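Esterase Rv0045c (Mycobacterium tuberculosis, PDB 6WYN) hydrolyses carboxylic esters, preferring those with short, straight alkyl chains and working best on four-atom chains, and is likely involved in ester and lipid metabolism. Local coordinates at residues 175-180 against 271-276. Numbering follows the deposited sequence.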
loop_
_atom_site.group_PDB
_atom_site.type_symbol
_atom_site.label_atom_id
_atom_site.label_comp_id
_atom_site.label_asym_id
_atom_site.label_seq_id
_atom_site.Cartn_x
_atom_site.Cartn_y
_atom_site.Cartn_z
ATOM N N LEU A 175 14.171 3.376 1.978
ATOM C CA LEU A 175 12.745 3.618 1.653
ATOM C C LEU A 175 12.559 3.614 0.137
ATOM O O LEU A 175 13.328 4.288 -0.593
ATOM C CB LEU A 175 12.267 4.964 2.179
ATOM C CG LEU A 175 12.169 5.095 3.692
ATOM C CD1 LEU A 175 12.140 6.550 4.122
ATOM C CD2 LEU A 175 10.938 4.382 4.199
ATOM N N VAL A 176 11.491 2.975 -0.314
ATOM C CA VAL A 176 10.985 3.135 -1.695
ATOM C C VAL A 176 9.569 3.665 -1.564
ATOM O O VAL A 176 8.717 2.957 -0.983
ATOM C CB VAL A 176 11.062 1.828 -2.493
ATOM C CG1 VAL A 176 10.551 2.043 -3.892
ATOM C CG2 VAL A 176 12.476 1.238 -2.509
ATOM N N LEU A 177 9.349 4.882 -2.061
ATOM C CA LEU A 177 8.046 5.570 -2.084
ATOM C C LEU A 177 7.404 5.296 -3.432
ATOM O O LEU A 177 8.039 5.652 -4.498
ATOM C CB LEU A 177 8.239 7.078 -1.884
ATOM C CG LEU A 177 8.811 7.524 -0.544
ATOM C CD1 LEU A 177 8.878 9.035 -0.506
ATOM C CD2 LEU A 177 7.964 7.045 0.632
ATOM N N VAL A 178 6.176 4.794 -3.445
ATOM C CA VAL A 178 5.463 4.602 -4.736
ATOM C C VAL A 178 4.444 5.715 -4.909
ATOM O O VAL A 178 3.417 5.727 -4.203
ATOM C CB VAL A 178 4.894 3.189 -4.860
ATOM C CG1 VAL A 178 4.180 2.951 -6.168
ATOM C CG2 VAL A 178 6.006 2.179 -4.688
ATOM N N ASP A 179 4.715 6.578 -5.913
ATOM C CA ASP A 179 3.854 7.673 -6.397
ATOM C C ASP A 179 3.325 8.541 -5.251
ATOM O O ASP A 179 2.161 8.905 -5.294
ATOM C CB ASP A 179 2.725 7.115 -7.266
ATOM C CG ASP A 179 2.290 8.072 -8.376
ATOM O OD1 ASP A 179 3.166 8.518 -9.116
ATOM O OD2 ASP A 179 1.064 8.397 -8.473
ATOM N N VAL A 180 4.172 8.967 -4.337
ATOM C CA VAL A 180 3.749 9.920 -3.287
ATOM C C VAL A 180 4.933 10.725 -2.747
ATOM O O VAL A 180 6.047 10.222 -2.693
ATOM C CB VAL A 180 3.035 9.149 -2.155
ATOM C CG1 VAL A 180 4.046 8.352 -1.341
ATOM C CG2 VAL A 180 2.210 10.083 -1.279
ATOM N N ALA A 271 17.743 7.171 6.268
ATOM C CA ALA A 271 17.480 6.148 5.225
ATOM C C ALA A 271 17.448 6.804 3.841
ATOM O O ALA A 271 16.734 7.772 3.637
ATOM C CB ALA A 271 16.171 5.479 5.521
ATOM N N PRO A 272 18.203 6.315 2.849
ATOM C CA PRO A 272 18.024 6.742 1.465
ATOM C C PRO A 272 16.592 6.534 0.966
ATOM O O PRO A 272 15.932 5.586 1.359
ATOM C CB PRO A 272 18.999 5.841 0.683
ATOM C CG PRO A 272 20.079 5.526 1.720
ATOM C CD PRO A 272 19.276 5.329 2.990
ATOM N N ILE A 273 16.126 7.469 0.162
ATOM C CA ILE A 273 14.774 7.460 -0.440
ATOM C C ILE A 273 14.855 7.334 -1.949
ATOM O O ILE A 273 15.553 8.165 -2.588
ATOM C CB ILE A 273 14.021 8.736 -0.068
ATOM C CG1 ILE A 273 13.839 8.851 1.447
ATOM C CG2 ILE A 273 12.688 8.762 -0.815
ATOM C CD1 ILE A 273 13.283 10.184 1.890
ATOM N N THR A 274 14.136 6.350 -2.494
ATOM C CA THR A 274 13.912 6.186 -3.949
ATOM C C THR A 274 12.458 6.524 -4.194
ATOM O O THR A 274 11.621 6.047 -3.447
ATOM C CB THR A 274 14.276 4.778 -4.422
ATOM O OG1 THR A 274 15.671 4.600 -4.137
ATOM C CG2 THR A 274 14.001 4.577 -5.893
ATOM N N LEU A 275 12.148 7.250 -5.244
ATOM C CA LEU A 275 10.744 7.504 -5.588
ATOM C C LEU A 275 10.468 6.760 -6.867
ATOM O O LEU A 275 11.358 6.754 -7.758
ATOM C CB LEU A 275 10.520 9.017 -5.734
ATOM C CG LEU A 275 9.186 9.492 -6.301
ATOM C CD1 LEU A 275 8.057 9.151 -5.332
ATOM C CD2 LEU A 275 9.229 11.002 -6.529
ATOM N N VAL A 276 9.260 6.218 -6.979
ATOM C CA VAL A 276 8.759 5.563 -8.207
ATOM C C VAL A 276 7.512 6.322 -8.591
ATOM O O VAL A 276 6.548 6.265 -7.772
ATOM C CB VAL A 276 8.498 4.053 -8.035
ATOM C CG1 VAL A 276 7.986 3.428 -9.335
ATOM C CG2 VAL A 276 9.727 3.313 -7.556
#
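Leu-175 to Val-178 and Ile-273 to Val-276 pair in parallel as neighbouring strands of the central sheet of an alpha/beta-hydrolase fold, the axes of these short strand segments 22° apart. The ladder opens with Leu-175 N giving its hydrogen to Pro-272 O, nearly straight at 174°. Thr-274 N then bonds to Leu-175 O, Leu-177 N to Thr-274 O and Val-276 N to Leu-177 O, the last at 2.8 Å. Between these rungs, weaker CA-H...O contacts join Ile-273 to Leu-175 O, Val-176 to Thr-274 O and Leu-275 to Leu-177 O.

The leucines and Ile-273 share one face of the sheet. Leu-175 and Ile-273 run side by side, with Leu-175 CD1 3.9 Å from Ile-273 CG1. The other branch of the isoleucine, CG2, meets Leu-177 CD1 at 3.8 Å as the two side chains cross at a slant. In Leu-275 a chi1 of 171° sets CG beside the carbonyl carbon and carries CD1 back to segment 175-180, 4.0 Å from Leu-177 CB. Helix 156-167 covers this face, touching Leu-175 through Ala-161 and Ala-165 and Leu-177 through Ile-162. On the reverse face, Val-176 CG1 meets Val-276 CG2 diagonally at 4.0 Å.

Beyond the strand comes Asp-179, assigned to the catalytic triad with Ser-155 and His-310. Three hydrogen bonds hold its carboxylate: OD2 is bonded to His-310 ND1 and Ser-281 OG, and OD1 to Gly-278 N. Val-180, next along, lies close to Ser-155, and its buried carbonyl O has no polar partner but rests 3.5 Å from Leu-275 CD1. The aspartate's backbone is tied to the neighbouring strand through Asp-179 N to Val-276 O, a short hydrogen bond of 2.6 Å.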